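E3 ubiquitin ligase RavN (Legionella pneumophila, PDB 5MIY) probably acts as an E3 ubiquitin ligase effector of Legionella, promoting the transfer of ubiquitin to substrate proteins. Local coordinates at residues Tyr9-Met14 and Ala40-Gly44; Leu45-Asp51 and Phe108-Val112; Ala56-Pro61 and Thr103-Phe108. All coordinates share one frame. Residue numbers count along the deposited sequence, not the author numbering.

Interaction 1. Residues Tyr9-Met14 and Ala40-Gly44. With SO4 (sulfate ion), chain D.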
loop_
_atom_site.group_PDB
_atom_site.type_symbol
_atom_site.label_atom_id
_atom_site.label_comp_id
_atom_site.label_asym_id
_atom_site.label_seq_id
_atom_site.Cartn_x
_atom_site.Cartn_y
_atom_site.Cartn_z
ATOM N N TYR A 9 -6.159 7.483 6.077
ATOM C CA TYR A 9 -6.414 6.450 5.092
ATOM C C TYR A 9 -7.319 5.402 5.722
ATOM O O TYR A 9 -7.284 5.186 6.937
ATOM C CB TYR A 9 -5.111 5.797 4.598
ATOM C CG TYR A 9 -4.339 5.029 5.661
ATOM C CD1 TYR A 9 -3.561 5.698 6.610
ATOM C CD2 TYR A 9 -4.374 3.629 5.704
ATOM C CE1 TYR A 9 -2.845 4.998 7.575
ATOM C CE2 TYR A 9 -3.659 2.923 6.658
ATOM C CZ TYR A 9 -2.901 3.607 7.593
ATOM O OH TYR A 9 -2.202 2.899 8.550
ATOM N N PHE A 10 -8.146 4.768 4.893
ATOM C CA PHE A 10 -8.962 3.645 5.351
ATOM C C PHE A 10 -8.074 2.410 5.411
ATOM O O PHE A 10 -7.786 1.789 4.386
ATOM C CB PHE A 10 -10.156 3.411 4.434
ATOM C CG PHE A 10 -11.109 2.366 4.949
ATOM C CD1 PHE A 10 -12.018 2.680 5.946
ATOM C CD2 PHE A 10 -11.075 1.066 4.458
ATOM C CE1 PHE A 10 -12.893 1.721 6.438
ATOM C CE2 PHE A 10 -11.949 0.106 4.940
ATOM C CZ PHE A 10 -12.858 0.432 5.931
ATOM N N ASP A 11 -7.652 2.041 6.612
ATOM C CA ASP A 11 -6.711 0.941 6.770
ATOM C C ASP A 11 -7.416 -0.380 6.507
ATOM O O ASP A 11 -8.344 -0.731 7.249
ATOM C CB ASP A 11 -6.112 0.948 8.177
ATOM C CG ASP A 11 -5.205 -0.250 8.435
ATOM O OD1 ASP A 11 -4.525 -0.711 7.496
ATOM O OD2 ASP A 11 -5.174 -0.736 9.585
ATOM N N PRO A 12 -7.020 -1.144 5.484
ATOM C CA PRO A 12 -7.692 -2.434 5.254
ATOM C C PRO A 12 -7.449 -3.429 6.368
ATOM O O PRO A 12 -8.282 -4.324 6.574
ATOM C CB PRO A 12 -7.087 -2.920 3.932
ATOM C CG PRO A 12 -5.729 -2.273 3.889
ATOM C CD PRO A 12 -5.896 -0.929 4.554
ATOM N N ILE A 13 -6.331 -3.306 7.086
ATOM C CA ILE A 13 -6.011 -4.264 8.144
ATOM C C ILE A 13 -7.070 -4.213 9.238
ATOM O O ILE A 13 -7.663 -5.236 9.601
ATOM C CB ILE A 13 -4.600 -3.998 8.703
ATOM C CG1 ILE A 13 -3.562 -3.935 7.568
ATOM C CG2 ILE A 13 -4.214 -5.060 9.714
ATOM C CD1 ILE A 13 -3.294 -5.279 6.873
ATOM N N MET A 14 -7.342 -3.016 9.765
ATOM C CA MET A 14 -8.324 -2.862 10.833
ATOM C C MET A 14 -9.679 -2.364 10.342
ATOM O O MET A 14 -10.623 -2.307 11.137
ATOM C CB MET A 14 -7.787 -1.936 11.919
ATOM C CG MET A 14 -6.426 -2.338 12.443
ATOM S SD MET A 14 -6.442 -4.010 13.101
ATOM C CE MET A 14 -7.604 -3.831 14.461
ATOM N N ALA A 40 -2.146 2.311 1.401
ATOM C CA ALA A 40 -1.563 2.524 2.717
ATOM C C ALA A 40 -2.106 1.467 3.669
ATOM O O ALA A 40 -3.319 1.235 3.709
ATOM C CB ALA A 40 -1.878 3.925 3.239
ATOM N N ILE A 41 -1.214 0.821 4.422
ATOM C CA ILE A 41 -1.609 -0.202 5.392
ATOM C C ILE A 41 -0.858 0.031 6.697
ATOM O O ILE A 41 0.231 0.617 6.715
ATOM C CB ILE A 41 -1.370 -1.639 4.861
ATOM C CG1 ILE A 41 0.124 -1.935 4.672
ATOM C CG2 ILE A 41 -2.130 -1.859 3.556
ATOM C CD1 ILE A 41 0.402 -3.326 4.061
ATOM N N SER A 42 -1.469 -0.393 7.809
ATOM C CA SER A 42 -0.836 -0.164 9.102
ATOM C C SER A 42 0.259 -1.183 9.385
ATOM O O SER A 42 1.193 -0.887 10.136
ATOM C CB SER A 42 -1.882 -0.170 10.233
ATOM O OG SER A 42 -2.660 -1.366 10.262
ATOM N N SER A 43 0.169 -2.372 8.794
ATOM C CA SER A 43 1.155 -3.426 8.992
ATOM C C SER A 43 1.032 -4.409 7.837
ATOM O O SER A 43 0.066 -4.372 7.076
ATOM C CB SER A 43 0.939 -4.157 10.322
ATOM O OG SER A 43 -0.271 -4.893 10.269
ATOM N N GLY A 44 2.015 -5.297 7.721
ATOM C CA GLY A 44 1.866 -6.484 6.894
ATOM C C GLY A 44 2.736 -6.573 5.657
ATOM O O GLY A 44 2.646 -7.575 4.943
HETATM S S SO4 D . 5.330 -6.414 8.683
HETATM O O1 SO4 D . 4.705 -7.524 7.976
HETATM O O2 SO4 D . 4.320 -5.684 9.442
HETATM O O3 SO4 D . 5.924 -5.543 7.676
HETATM O O4 SO4 D . 6.375 -6.900 9.582
#
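Two strand ends from different sheets meet here: Tyr-9 to Asp-11, paired with strand 16-19, and Ala-40 to Ile-41, at the edge of the four-stranded sheet. The closest CA pairs are Asp-11 with Ile-41 (5.4 Å) and Tyr-9 with Ala-40 (6.7 Å), and no backbone-to-backbone hydrogen bond joins the segments. Instead, side chains of Tyr-9 to Ile-13 meet both side chains and backbone of Ala-40 to Ser-43. Ala-40 CB sits over the face of the Tyr-9 ring in a CH-pi contact, 3.8 Å from its centroid. Pro-12 CG meets Ile-41 CG2 at 3.6 Å, and Ile-13 CG1 lies 4.2 Å from Ile-41 CB. Beside this apolar patch, Ser-42 donates twice to Asp-11, from N to OD1 (3.1 Å) and from OG to OD2 (2.7 Å). The same carboxylate folds its own chain: OD1 accepts from Ile-13 N (3.2 Å), forming an Asx turn, and OD2 from Met-14 N (3.2 Å). The buried Asp-11 carboxylate is thus met by four donors, and a single side chain both shapes the turn after strand 8-11 and ties it to Ser-42.

Interaction 2. Residues Leu45-Asp51 and Phe108-Val112. With NA (sodium ion), chain K; SO4 (sulfate ion), chain D; EDO (1,2-ethanediol), chain I.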
loop_
_atom_site.group_PDB
_atom_site.type_symbol
_atom_site.label_atom_id
_atom_site.label_comp_id
_atom_site.label_asym_id
_atom_site.label_seq_id
_atom_site.Cartn_x
_atom_site.Cartn_y
_atom_site.Cartn_z
ATOM N N LEU A 45 3.569 -5.576 5.365
ATOM C CA LEU A 45 4.312 -5.605 4.105
ATOM C C LEU A 45 5.179 -6.861 3.980
ATOM O O LEU A 45 5.328 -7.414 2.880
ATOM C CB LEU A 45 5.169 -4.348 3.966
ATOM C CG LEU A 45 5.785 -4.121 2.576
ATOM C CD1 LEU A 45 4.692 -4.033 1.518
ATOM C CD2 LEU A 45 6.660 -2.877 2.546
ATOM N N GLU A 46 5.750 -7.328 5.092
ATOM C CA GLU A 46 6.652 -8.474 5.082
ATOM C C GLU A 46 5.943 -9.804 5.282
ATOM O O GLU A 46 6.588 -10.851 5.144
ATOM C CB GLU A 46 7.725 -8.327 6.172
ATOM C CG GLU A 46 8.605 -7.075 6.049
ATOM C CD GLU A 46 9.423 -7.043 4.771
ATOM O OE1 GLU A 46 9.804 -8.125 4.274
ATOM O OE2 GLU A 46 9.696 -5.931 4.263
ATOM N N HIS A 47 4.645 -9.802 5.596
ATOM C CA HIS A 47 3.937 -11.044 5.882
ATOM C C HIS A 47 2.747 -11.317 4.976
ATOM O O HIS A 47 2.410 -12.488 4.771
ATOM C CB HIS A 47 3.466 -11.054 7.348
ATOM C CG HIS A 47 4.590 -11.044 8.336
ATOM N ND1 HIS A 47 5.248 -9.890 8.708
ATOM C CD2 HIS A 47 5.182 -12.052 9.021
ATOM C CE1 HIS A 47 6.190 -10.186 9.586
ATOM N NE2 HIS A 47 6.175 -11.492 9.788
ATOM N N LEU A 48 2.088 -10.288 4.450
ATOM C CA LEU A 48 0.937 -10.526 3.590
ATOM C C LEU A 48 1.381 -11.147 2.262
ATOM O O LEU A 48 2.492 -10.889 1.784
ATOM C CB LEU A 48 0.189 -9.224 3.323
ATOM C CG LEU A 48 -0.571 -8.583 4.484
ATOM C CD1 LEU A 48 -1.015 -7.183 4.063
ATOM C CD2 LEU A 48 -1.766 -9.438 4.912
ATOM N N PRO A 49 0.523 -11.952 1.631
ATOM C CA PRO A 49 0.873 -12.533 0.326
ATOM C C PRO A 49 0.533 -11.652 -0.862
ATOM O O PRO A 49 0.967 -11.962 -1.983
ATOM C CB PRO A 49 0.020 -13.804 0.293
ATOM C CG PRO A 49 -1.206 -13.416 1.032
ATOM C CD PRO A 49 -0.737 -12.510 2.153
ATOM N N SER A 50 -0.232 -10.588 -0.645
ATOM C CA SER A 50 -0.692 -9.696 -1.702
ATOM C C SER A 50 -1.282 -8.459 -1.045
ATOM O O SER A 50 -1.540 -8.435 0.161
ATOM C CB SER A 50 -1.733 -10.369 -2.591
ATOM O OG SER A 50 -2.906 -10.637 -1.845
ATOM N N ASP A 51 -1.495 -7.435 -1.860
ATOM C CA ASP A 51 -2.125 -6.212 -1.386
ATOM C C ASP A 51 -3.561 -6.508 -0.963
ATOM O O ASP A 51 -4.291 -7.171 -1.706
ATOM C CB ASP A 51 -2.102 -5.157 -2.485
ATOM C CG ASP A 51 -2.957 -3.958 -2.151
ATOM O OD1 ASP A 51 -2.681 -3.303 -1.124
ATOM O OD2 ASP A 51 -3.908 -3.677 -2.909
ATOM N N PHE A 108 5.284 -9.179 -2.981
ATOM C CA PHE A 108 4.886 -9.687 -1.674
ATOM C C PHE A 108 5.456 -11.085 -1.490
ATOM O O PHE A 108 5.590 -11.851 -2.450
ATOM C CB PHE A 108 3.360 -9.705 -1.540
ATOM C CG PHE A 108 2.759 -8.346 -1.286
ATOM C CD1 PHE A 108 2.685 -7.827 0.000
ATOM C CD2 PHE A 108 2.271 -7.581 -2.338
ATOM C CE1 PHE A 108 2.131 -6.562 0.230
ATOM C CE2 PHE A 108 1.718 -6.324 -2.117
ATOM C CZ PHE A 108 1.645 -5.817 -0.827
ATOM N N SER A 109 5.795 -11.411 -0.242
ATOM C CA SER A 109 6.443 -12.672 0.093
ATOM C C SER A 109 5.427 -13.804 0.182
ATOM O O SER A 109 4.268 -13.596 0.551
ATOM C CB SER A 109 7.181 -12.541 1.428
ATOM O OG SER A 109 7.686 -13.781 1.886
ATOM N N ASP A 110 5.882 -15.018 -0.141
ATOM C CA ASP A 110 5.103 -16.241 0.059
ATOM C C ASP A 110 5.553 -17.026 1.285
ATOM O O ASP A 110 5.151 -18.191 1.455
ATOM C CB ASP A 110 5.196 -17.137 -1.177
ATOM C CG ASP A 110 4.427 -16.583 -2.357
ATOM O OD1 ASP A 110 3.271 -16.145 -2.169
ATOM O OD2 ASP A 110 4.986 -16.580 -3.476
ATOM N N SER A 111 6.365 -16.415 2.144
ATOM C CA SER A 111 7.013 -17.158 3.222
ATOM C C SER A 111 6.022 -17.658 4.274
ATOM O O SER A 111 6.233 -18.734 4.847
ATOM C CB SER A 111 8.088 -16.296 3.884
ATOM O OG SER A 111 7.521 -15.128 4.451
ATOM N N VAL A 112 4.963 -16.898 4.583
ATOM C CA VAL A 112 4.101 -17.344 5.688
ATOM C C VAL A 112 3.349 -18.621 5.305
ATOM O O VAL A 112 3.236 -19.545 6.117
ATOM C CB VAL A 112 3.146 -16.226 6.154
ATOM C CG1 VAL A 112 2.315 -16.699 7.352
ATOM C CG2 VAL A 112 3.934 -14.932 6.536
HETATM NA NA NA K . 0.293 -14.208 5.105
HETATM S S SO4 D . 5.330 -6.414 8.683
HETATM O O1 SO4 D . 4.705 -7.524 7.976
HETATM O O2 SO4 D . 4.320 -5.684 9.442
HETATM O O3 SO4 D . 5.924 -5.543 7.676
HETATM O O4 SO4 D . 6.375 -6.900 9.582
HETATM C C1 EDO I . 9.340 -8.026 0.883
HETATM O O1 EDO I . 9.058 -9.426 0.913
HETATM C C2 EDO I . 8.120 -7.307 1.430
HETATM O O2 EDO I . 7.004 -7.562 0.572
HETATM O O HOH W 1 5.029 -10.010 2.033
HETATM O O HOH W 2 3.839 -14.364 3.165
HETATM O O HOH W 3 3.052 -13.484 -3.128
#
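Leu-45 opens the loop by bringing CD1 to 3.8 Å from Phe-108 CE1, while its carbonyl O accepts from water 1 at 2.7 Å. Glu-46 N and His-47 ND1 both donate to a sulfate, probably from the crystallisation liquor, the His-47 ND1 bond to sulfate O1 being 2.5 Å long. His-47 O binds a sodium ion at 2.8 Å, lies 3.4 Å from Val-112 CG2, and accepts from water 2, which also donates to Ser-109 O and accepts from Val-112 N. Leu-48 O accepts the other hydrogen bond donated by water 1 (2.7 Å), and water 1 accepts from Ser-109 N (2.8 Å). Pro-49 O lies 3.3 Å from Phe-108 CB, and Pro-49 CA makes a CA-H...O contact with Ser-109 O at 3.6 Å. Ser-50 CA and Asp-51 N then lie over one face of the Phe-108 ring; the Asp-51 carboxylate is held by Tyr-27 and Thr-54. No direct hydrogen bond crosses the interface. The arrangement is a water-bridged packing of the irregular loop after strand 35-41 against the segment leading from strand 106-107 into helix 111-125, with Phe-108 supplying the apolar contact.

Interaction 3. Residues Ala56-Pro61 and Thr103-Phe108. With SO4 (sulfate ion), chain F.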
loop_
_atom_site.group_PDB
_atom_site.type_symbol
_atom_site.label_atom_id
_atom_site.label_comp_id
_atom_site.label_asym_id
_atom_site.label_seq_id
_atom_site.Cartn_x
_atom_site.Cartn_y
_atom_site.Cartn_z
ATOM N N ALA A 56 -2.937 -7.519 -5.638
ATOM C CA ALA A 56 -1.731 -7.395 -6.441
ATOM C C ALA A 56 -0.543 -7.991 -5.692
ATOM O O ALA A 56 -0.388 -7.800 -4.482
ATOM C CB ALA A 56 -1.464 -5.927 -6.790
ATOM N N GLU A 57 0.292 -8.735 -6.416
ATOM C CA GLU A 57 1.476 -9.331 -5.811
ATOM C C GLU A 57 2.717 -8.469 -5.973
ATOM O O GLU A 57 3.695 -8.673 -5.245
ATOM C CB GLU A 57 1.730 -10.724 -6.399
ATOM C CG GLU A 57 0.663 -11.727 -6.020
ATOM C CD GLU A 57 1.047 -13.151 -6.354
ATOM O OE1 GLU A 57 2.203 -13.549 -6.088
ATOM O OE2 GLU A 57 0.183 -13.874 -6.884
ATOM N N LYS A 58 2.698 -7.518 -6.897
ATOM C CA LYS A 58 3.823 -6.637 -7.163
ATOM C C LYS A 58 3.473 -5.230 -6.701
ATOM O O LYS A 58 2.324 -4.797 -6.831
ATOM C CB LYS A 58 4.175 -6.631 -8.656
ATOM C CG LYS A 58 4.458 -8.013 -9.236
ATOM C CD LYS A 58 5.114 -7.917 -10.607
ATOM C CE LYS A 58 5.577 -9.288 -11.102
ATOM N NZ LYS A 58 6.471 -9.983 -10.128
ATOM N N TYR A 59 4.460 -4.520 -6.157
ATOM C CA TYR A 59 4.234 -3.164 -5.681
ATOM C C TYR A 59 5.513 -2.352 -5.826
ATOM O O TYR A 59 6.615 -2.900 -5.927
ATOM C CB TYR A 59 3.761 -3.145 -4.218
ATOM C CG TYR A 59 4.808 -3.623 -3.238
ATOM C CD1 TYR A 59 4.925 -4.973 -2.921
ATOM C CD2 TYR A 59 5.675 -2.729 -2.621
ATOM C CE1 TYR A 59 5.875 -5.418 -2.043
ATOM C CE2 TYR A 59 6.634 -3.171 -1.723
ATOM C CZ TYR A 59 6.725 -4.521 -1.440
ATOM O OH TYR A 59 7.668 -4.985 -0.549
ATOM N N TRP A 60 5.351 -1.029 -5.812
ATOM C CA TRP A 60 6.465 -0.093 -5.838
ATOM C C TRP A 60 6.460 0.663 -4.515
ATOM O O TRP A 60 5.487 1.377 -4.228
ATOM C CB TRP A 60 6.347 0.881 -7.020
ATOM C CG TRP A 60 6.514 0.228 -8.387
ATOM C CD1 TRP A 60 7.665 0.120 -9.111
ATOM C CD2 TRP A 60 5.489 -0.404 -9.170
ATOM N NE1 TRP A 60 7.420 -0.532 -10.299
ATOM C CE2 TRP A 60 6.093 -0.868 -10.358
ATOM C CE3 TRP A 60 4.120 -0.624 -8.979
ATOM C CZ2 TRP A 60 5.377 -1.543 -11.348
ATOM C CZ3 TRP A 60 3.410 -1.288 -9.961
ATOM C CH2 TRP A 60 4.040 -1.738 -11.138
ATOM N N PRO A 61 7.483 0.527 -3.673
ATOM C CA PRO A 61 7.487 1.250 -2.397
ATOM C C PRO A 61 7.591 2.755 -2.592
ATOM O O PRO A 61 8.264 3.243 -3.501
ATOM C CB PRO A 61 8.725 0.699 -1.677
ATOM C CG PRO A 61 9.571 0.107 -2.753
ATOM C CD PRO A 61 8.631 -0.385 -3.803
ATOM N N THR A 103 10.835 0.812 -13.617
ATOM C CA THR A 103 11.443 0.445 -12.346
ATOM C C THR A 103 10.932 -0.932 -11.952
ATOM O O THR A 103 9.737 -1.208 -12.071
ATOM C CB THR A 103 11.118 1.467 -11.244
ATOM O OG1 THR A 103 11.546 2.772 -11.658
ATOM C CG2 THR A 103 11.818 1.107 -9.927
ATOM N N GLU A 104 11.834 -1.790 -11.510
ATOM C CA GLU A 104 11.436 -3.142 -11.150
ATOM C C GLU A 104 10.635 -3.074 -9.859
ATOM O O GLU A 104 11.127 -2.512 -8.874
ATOM C CB GLU A 104 12.656 -4.034 -10.979
ATOM C CG GLU A 104 12.325 -5.504 -10.787
ATOM C CD GLU A 104 13.386 -6.410 -11.373
ATOM O OE1 GLU A 104 14.548 -5.967 -11.494
ATOM O OE2 GLU A 104 13.055 -7.560 -11.727
ATOM N N PRO A 105 9.405 -3.580 -9.824
ATOM C CA PRO A 105 8.660 -3.610 -8.561
ATOM C C PRO A 105 9.232 -4.668 -7.633
ATOM O O PRO A 105 10.022 -5.530 -8.026
ATOM C CB PRO A 105 7.231 -3.956 -8.990
ATOM C CG PRO A 105 7.413 -4.731 -10.274
ATOM C CD PRO A 105 8.620 -4.128 -10.948
ATOM N N LYS A 106 8.833 -4.574 -6.371
ATOM C CA LYS A 106 9.034 -5.649 -5.415
ATOM C C LYS A 106 7.827 -6.577 -5.444
ATOM O O LYS A 106 6.812 -6.298 -6.086
ATOM C CB LYS A 106 9.273 -5.083 -4.015
ATOM C CG LYS A 106 10.468 -4.159 -3.941
ATOM C CD LYS A 106 11.058 -4.119 -2.550
ATOM C CE LYS A 106 12.557 -3.858 -2.606
ATOM N NZ LYS A 106 13.286 -4.573 -1.513
ATOM N N GLN A 107 7.949 -7.707 -4.752
ATOM C CA GLN A 107 6.898 -8.716 -4.725
ATOM C C GLN A 107 6.576 -9.063 -3.284
ATOM O O GLN A 107 7.486 -9.201 -2.464
ATOM C CB GLN A 107 7.312 -9.985 -5.461
ATOM C CG GLN A 107 6.459 -10.326 -6.664
ATOM C CD GLN A 107 6.709 -11.738 -7.158
ATOM O OE1 GLN A 107 7.731 -12.012 -7.787
ATOM N NE2 GLN A 107 5.781 -12.644 -6.869
ATOM N N PHE A 108 5.284 -9.179 -2.981
ATOM C CA PHE A 108 4.886 -9.687 -1.674
ATOM C C PHE A 108 5.456 -11.085 -1.490
ATOM O O PHE A 108 5.590 -11.851 -2.450
ATOM C CB PHE A 108 3.360 -9.705 -1.540
ATOM C CG PHE A 108 2.759 -8.346 -1.286
ATOM C CD1 PHE A 108 2.685 -7.827 0.000
ATOM C CD2 PHE A 108 2.271 -7.581 -2.338
ATOM C CE1 PHE A 108 2.131 -6.562 0.230
ATOM C CE2 PHE A 108 1.718 -6.324 -2.117
ATOM C CZ PHE A 108 1.645 -5.817 -0.827
HETATM S S SO4 F . 0.313 -8.678 -10.051
HETATM O O1 SO4 F . -0.113 -9.510 -8.932
HETATM O O2 SO4 F . -0.814 -8.479 -10.959
HETATM O O3 SO4 F . 1.399 -9.345 -10.768
HETATM O O4 SO4 F . 0.775 -7.383 -9.558
#
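Tyr-59, Phe-108 and Lys-106 bury the most area in this antiparallel pairing of strand 58-61 with the short edge strand 106-107. Tyr-59 and Lys-106 form a hydrogen-bonded pair, Tyr-59 N to Lys-106 O at 2.9 Å and Lys-106 N to Tyr-59 O at 2.8 Å, and Lys-106 CB rests over the Tyr-59 ring in a CH-pi contact 4.0 Å from its centroid. The edge of that ring points at the face of Phe-108, with centroids 4.8 Å apart and planes at 51°. Phe-108 N extends the backbone pairing by donating to Glu-57 O at 2.8 Å, past the non-hydrogen-bonded pair of Lys-58 and Gln-107. Toward Thr-103, Pro-105 CB packs on the five-membered ring of Trp-60, 3.7 Å from its centroid, while Trp-60 NE1 donates to Thr-103 O at 3.0 Å. The short backbone pairing is thus supplemented by aromatic contacts: the Tyr-59 ring, which meets Lys-106 CB and Phe-108, and toward Thr-103 the Trp-60 indole, which uses both its face and its NH.

Interactions 1 and 2 follow in series along the chain, their centres 14 Å apart, and meet where Leu-48 CD1 lies 4.1 Å from both Ile-13 CD1 and Ile-41 CD1. One sulfate spans them, hydrogen-bonded to Gly-44 N as well as to Glu-46 N and His-47 ND1. Interactions 2 and 3, centres 11 Å apart, share Phe-108; Leu-45 CD1 reaches Tyr-59 CZ at 3.6 Å, and Asp-51 N lies 2.9 Å from Ala-56 O, probably hydrogen-bonded. Interactions 1 and 3 do not touch (centres 17 Å, nearest atoms about 5 Å apart) but involve opposite edge strands of one sheet, 35-41 and 106-107. The loop 45-51 packs on Ile-41, on Tyr-59 and on Phe-108, between strand 106-107 and helix 111-125.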